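Local atomic coordinates of proto-oncogene tyrosine-protein kinase receptor Ret (Danio rerio, PDB entry 7AMK), a protein that probably acts as a receptor tyrosine kinase that signals into the cell when its calcium-binding, cadherin-like ectodomain recognises GDNF bound to GFRalpha1. Residues 11-14 against 15-18; 65-68 against 69-72. The protein carries 4 engineered substitutions. One frame throughout, in Å; residues are numbered along the deposited sequence.

Contact 1: 11-14 against 15-18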
loop_
_atom_site.group_PDB
_atom_site.type_symbol
_atom_site.label_atom_id
_atom_site.label_comp_id
_atom_site.label_asym_id
_atom_site.label_seq_id
_atom_site.Cartn_x
_atom_site.Cartn_y
_atom_site.Cartn_z
ATOM N N ASN A 11 -34.998 27.273 -39.427
ATOM C CA ASN A 11 -36.268 26.871 -40.003
ATOM C C ASN A 11 -36.339 27.341 -41.449
ATOM O O ASN A 11 -35.796 28.393 -41.807
ATOM C CB ASN A 11 -37.433 27.467 -39.210
ATOM C CG ASN A 11 -37.318 27.192 -37.732
ATOM O OD1 ASN A 11 -37.080 26.058 -37.326
ATOM N ND2 ASN A 11 -37.456 28.232 -36.920
ATOM N N ILE A 12 -37.001 26.549 -42.274
ATOM C CA ILE A 12 -37.305 26.936 -43.642
ATOM C C ILE A 12 -38.795 26.705 -43.840
ATOM O O ILE A 12 -39.406 25.828 -43.216
ATOM C CB ILE A 12 -36.466 26.153 -44.692
ATOM C CG1 ILE A 12 -36.623 24.643 -44.512
ATOM C CG2 ILE A 12 -34.998 26.566 -44.643
ATOM C CD1 ILE A 12 -35.859 23.828 -45.555
ATOM N N TYR A 13 -39.380 27.508 -44.715
ATOM C CA TYR A 13 -40.814 27.532 -44.904
ATOM C C TYR A 13 -41.169 27.271 -46.356
ATOM O O TYR A 13 -40.388 27.568 -47.263
ATOM C CB TYR A 13 -41.407 28.883 -44.477
ATOM C CG TYR A 13 -41.181 29.180 -43.032
ATOM C CD1 TYR A 13 -42.104 28.775 -42.080
ATOM C CD2 TYR A 13 -40.050 29.863 -42.609
ATOM C CE1 TYR A 13 -41.908 29.042 -40.740
ATOM C CE2 TYR A 13 -39.845 30.139 -41.260
ATOM C CZ TYR A 13 -40.784 29.721 -40.338
ATOM O OH TYR A 13 -40.618 29.973 -39.001
ATOM N N VAL A 14 -42.373 26.715 -46.557
ATOM C CA VAL A 14 -42.994 26.695 -47.880
ATOM C C VAL A 14 -43.101 28.127 -48.389
ATOM O O VAL A 14 -43.392 29.061 -47.627
ATOM C CB VAL A 14 -44.375 26.009 -47.822
ATOM C CG1 VAL A 14 -45.041 25.913 -49.223
ATOM C CG2 VAL A 14 -44.256 24.620 -47.184
ATOM N N GLY A 15 -42.844 28.311 -49.684
ATOM C CA GLY A 15 -42.879 29.621 -50.294
ATOM C C GLY A 15 -41.603 30.435 -50.166
ATOM O O GLY A 15 -41.432 31.409 -50.904
ATOM N N GLN A 16 -40.708 30.083 -49.252
ATOM C CA GLN A 16 -39.394 30.706 -49.252
ATOM C C GLN A 16 -38.757 30.602 -50.631
ATOM O O GLN A 16 -38.755 29.532 -51.251
ATOM C CB GLN A 16 -38.497 30.054 -48.222
ATOM C CG GLN A 16 -37.643 31.055 -47.551
ATOM C CD GLN A 16 -37.138 30.580 -46.247
ATOM O OE1 GLN A 16 -37.605 29.574 -45.715
ATOM N NE2 GLN A 16 -36.157 31.287 -45.711
ATOM N N GLN A 17 -38.170 31.715 -51.076
ATOM C CA GLN A 17 -37.809 31.948 -52.470
ATOM C C GLN A 17 -36.402 31.458 -52.802
ATOM O O GLN A 17 -35.480 31.542 -51.985
ATOM C CB GLN A 17 -37.906 33.443 -52.797
ATOM C CG GLN A 17 -39.285 34.051 -52.622
ATOM C CD GLN A 17 -39.401 35.440 -53.243
ATOM O OE1 GLN A 17 -39.637 35.583 -54.447
ATOM N NE2 GLN A 17 -39.236 36.471 -52.418
ATOM N N GLN A 18 -36.249 30.971 -54.036
ATOM C CA GLN A 18 -34.939 30.685 -54.610
ATOM C C GLN A 18 -34.004 31.879 -54.443
ATOM O O GLN A 18 -34.374 33.023 -54.718
ATOM C CB GLN A 18 -35.098 30.342 -56.104
ATOM C CG GLN A 18 -33.814 30.023 -56.875
ATOM C CD GLN A 18 -34.058 29.863 -58.381
ATOM O OE1 GLN A 18 -34.146 30.850 -59.116
ATOM N NE2 GLN A 18 -34.176 28.616 -58.842
#
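Gln-16 folds back against the strand it has just left and fastens its side-chain carbonyl to the backbone of Tyr-13. The bond from Tyr-13 N to Gln-16 OE1 measures 2.9 Å with an N-H...O angle of 160°, and the donor lies almost on the extension of the amide C=O. It is shorter and better aligned with its C=O than the second, which runs the other way: Gln-16 N reaches Tyr-13 O over 3.2 Å, approaching from above the carbonyl plane. Both polar backbone atoms of Tyr-13 are thus engaged by a single residue. Beyond CG the Gln-16 chain is extended, with chi2 at 159°, which carries OE1 back past the turn to Ile-12, where it rests 3.4 Å from Ile-12 CA. The same oxygen sits at the edge of the Tyr-13 ring, near its plane and 4.0 Å from CD2; ring and amide planes are inclined by 39°. With only a methyl here, as in an alanine, Tyr-13 N would probably be left without this acceptor, although the backbone bond to Tyr-13 O need not be lost.

Residues 13-16 form a type II beta turn at the end of strand 7-14, an outermost strand of the four-stranded sheet in the first cadherin-like domain. Gly-15 holds its third position, where a CB would be jammed against Val-14 O. Ile-12 pairs through its backbone with Ser-112 and Ile-114 of strand 106-114, while its side chain packs on Leu-22 and Leu-66. On the loop side, the backbones of Gly-15 and Gln-16 both hydrogen-bond to that of Leu-66, and Gln-18 NE2 makes a weak bond to Asn-63 O.

Contact 2: 65-68 against 69-72. With NAG (2-acetamido-2-deoxy-beta-D-glucopyranose), chain C; FUC (alpha-L-fucopyranose), chain B.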
loop_
_atom_site.group_PDB
_atom_site.type_symbol
_atom_site.label_atom_id
_atom_site.label_comp_id
_atom_site.label_asym_id
_atom_site.label_seq_id
_atom_site.Cartn_x
_atom_site.Cartn_y
_atom_site.Cartn_z
ATOM N N THR A 65 -37.299 27.451 -54.956
ATOM C CA THR A 65 -38.408 27.957 -54.149
ATOM C C THR A 65 -39.208 26.785 -53.586
ATOM O O THR A 65 -39.692 25.933 -54.342
ATOM C CB THR A 65 -39.308 28.873 -54.975
ATOM O OG1 THR A 65 -38.513 29.930 -55.519
ATOM C CG2 THR A 65 -40.416 29.473 -54.101
ATOM N N LEU A 66 -39.328 26.740 -52.264
ATOM C CA LEU A 66 -39.908 25.593 -51.585
ATOM C C LEU A 66 -41.419 25.526 -51.789
ATOM O O LEU A 66 -42.123 26.537 -51.714
ATOM C CB LEU A 66 -39.581 25.661 -50.092
ATOM C CG LEU A 66 -38.095 25.541 -49.782
ATOM C CD1 LEU A 66 -37.893 25.535 -48.297
ATOM C CD2 LEU A 66 -37.516 24.267 -50.423
ATOM N N GLU A 67 -41.928 24.323 -52.019
ATOM C CA GLU A 67 -43.342 24.154 -52.310
ATOM C C GLU A 67 -43.959 23.132 -51.370
ATOM O O GLU A 67 -43.260 22.374 -50.700
ATOM C CB GLU A 67 -43.548 23.763 -53.768
ATOM C CG GLU A 67 -43.682 24.985 -54.654
ATOM C CD GLU A 67 -42.885 24.875 -55.923
ATOM O OE1 GLU A 67 -42.208 23.842 -56.105
ATOM O OE2 GLU A 67 -42.939 25.819 -56.738
ATOM N N TRP A 68 -45.291 23.145 -51.302
ATOM C CA TRP A 68 -45.997 22.170 -50.476
ATOM C C TRP A 68 -45.522 20.744 -50.749
ATOM O O TRP A 68 -45.266 19.978 -49.812
ATOM C CB TRP A 68 -47.501 22.276 -50.709
ATOM C CG TRP A 68 -48.070 23.582 -50.290
ATOM C CD1 TRP A 68 -48.491 24.595 -51.100
ATOM C CD2 TRP A 68 -48.260 24.034 -48.948
ATOM N NE1 TRP A 68 -48.939 25.652 -50.345
ATOM C CE2 TRP A 68 -48.812 25.331 -49.020
ATOM C CE3 TRP A 68 -48.016 23.471 -47.692
ATOM C CZ2 TRP A 68 -49.121 26.071 -47.883
ATOM C CZ3 TRP A 68 -48.328 24.201 -46.570
ATOM C CH2 TRP A 68 -48.877 25.489 -46.670
ATOM N N SER A 69 -45.384 20.375 -52.032
ATOM C CA SER A 69 -44.985 19.010 -52.378
ATOM C C SER A 69 -43.574 18.678 -51.894
ATOM O O SER A 69 -43.288 17.514 -51.587
ATOM C CB SER A 69 -45.104 18.784 -53.895
ATOM O OG SER A 69 -44.293 19.677 -54.649
ATOM N N ASP A 70 -42.681 19.673 -51.821
ATOM C CA ASP A 70 -41.354 19.442 -51.265
ATOM C C ASP A 70 -41.433 18.923 -49.838
ATOM O O ASP A 70 -40.630 18.073 -49.436
ATOM C CB ASP A 70 -40.540 20.730 -51.301
ATOM C CG ASP A 70 -40.149 21.120 -52.696
ATOM O OD1 ASP A 70 -39.908 20.203 -53.511
ATOM O OD2 ASP A 70 -40.084 22.334 -52.976
ATOM N N PHE A 71 -42.371 19.460 -49.045
ATOM C CA PHE A 71 -42.519 19.023 -47.659
ATOM C C PHE A 71 -43.039 17.595 -47.595
ATOM O O PHE A 71 -42.465 16.738 -46.912
ATOM C CB PHE A 71 -43.464 19.959 -46.899
ATOM C CG PHE A 71 -43.827 19.451 -45.536
ATOM C CD1 PHE A 71 -44.912 18.618 -45.363
ATOM C CD2 PHE A 71 -43.056 19.788 -44.421
ATOM C CE1 PHE A 71 -45.235 18.119 -44.104
ATOM C CE2 PHE A 71 -43.382 19.298 -43.169
ATOM C CZ PHE A 71 -44.474 18.464 -43.013
ATOM N N SER A 72 -44.132 17.326 -48.300
ATOM C CA SER A 72 -44.800 16.040 -48.182
ATOM C C SER A 72 -43.974 14.892 -48.754
ATOM O O SER A 72 -44.204 13.739 -48.377
ATOM C CB SER A 72 -46.165 16.120 -48.863
ATOM O OG SER A 72 -46.035 16.690 -50.157
HETATM C C1 NAG C . -49.099 20.188 -44.936
HETATM C C2 NAG C . -50.012 19.117 -44.349
HETATM C C3 NAG C . -51.113 18.756 -45.338
HETATM C C4 NAG C . -51.821 20.000 -45.860
HETATM C C5 NAG C . -50.810 21.040 -46.334
HETATM C C6 NAG C . -51.457 22.354 -46.697
HETATM C C7 NAG C . -48.791 17.702 -42.752
HETATM C C8 NAG C . -48.047 16.414 -42.562
HETATM N N2 NAG C . -49.259 17.927 -43.983
HETATM O O3 NAG C . -52.037 17.902 -44.676
HETATM O O4 NAG C . -52.630 19.646 -46.978
HETATM O O5 NAG C . -49.864 21.318 -45.293
HETATM O O6 NAG C . -51.816 23.072 -45.527
HETATM O O7 NAG C . -48.954 18.508 -41.834
HETATM C C1 FUC B . -53.195 23.468 -45.633
HETATM C C2 FUC B . -53.628 24.052 -44.260
HETATM C C3 FUC B . -52.922 25.368 -43.968
HETATM C C4 FUC B . -53.127 26.359 -45.120
HETATM C C5 FUC B . -52.720 25.706 -46.466
HETATM C C6 FUC B . -53.053 26.552 -47.695
HETATM O O2 FUC B . -53.418 23.139 -43.186
HETATM O O3 FUC B . -53.484 25.943 -42.798
HETATM O O4 FUC B . -54.480 26.783 -45.153
HETATM O O5 FUC B . -53.357 24.419 -46.670
#
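The backbone passes from an extended Glu-67 straight into helical angles at Trp-68, so Glu-67 is the N-cap of the short helix 68-72 in the first cadherin-like domain. Asp-70, three residues on, turns its carboxylate back to the start of the helix: Glu-67 N donates to Asp-70 OD2 over 2.9 Å, meeting the oxygen on its anti side and 31° out of the carboxylate plane. This is one of the two bonds of a capping box; the reciprocal one, from the Glu-67 side chain to Asp-70 N, is not made. The Asp-70 CG stands beside its own backbone N and anti to the carbonyl carbon (chi1 -70°), which swings the carboxylate back toward Glu-67 N and brings OD2 within 3.5 Å of Leu-66 CA.

Glu-67 OE1 lies 4.1 Å from Asp-70 OD2, like charges whose repulsion is probably eased by Lys-64 NZ, which forms a salt bridge with each. Glu-67 O receives weak bonds from the N atoms of Asp-70 and Phe-71, whereas Ser-72 N meets Trp-68 O in the carbonyl plane, at 3.3 Å and an N-H...O angle of 163°. Ser-72 OG in turn donates to Ser-69 O from above that carbonyl's plane.

Outward, the two aromatic residues border the glycan on Asn-115. NAG C6 sits over one face of the Trp-68 indole, 3.6 Å above the plane and toward its rim, and the fucose follows at CZ2 and CH2, with FUC C5 3.9 Å from Trp-68 CH2. Phe-71, whose ring also makes a cation-pi contact with Lys-83, offers its edge to the acetamido group: the methyl carbon NAG C8 lies in the ring plane, 3.6 Å from Phe-71 CE1.

Overall arrangement
Contacts 1 and 2 follow in series along the chain, and both belong to the first cadherin-like domain, their centres about 47 and 50 Å from the centre of this elongated chain. Those centres are 9 Å apart and the contacts touch directly: Gly-15 N lies 2.8 Å from Leu-66 O, and Gln-18 N lies 2.9 Å from Thr-65 OG1, both probable hydrogen bonds. Leu-66 CD1 packs on Tyr-13 O as well. The loop leaving edge strand 7-14 is therefore joined to the segment leading from strand 59-62 into helix 68-72. Strand 106-114 meets side chains from both contacts through Phe-113, placing them together beside the Asn-115 glycan.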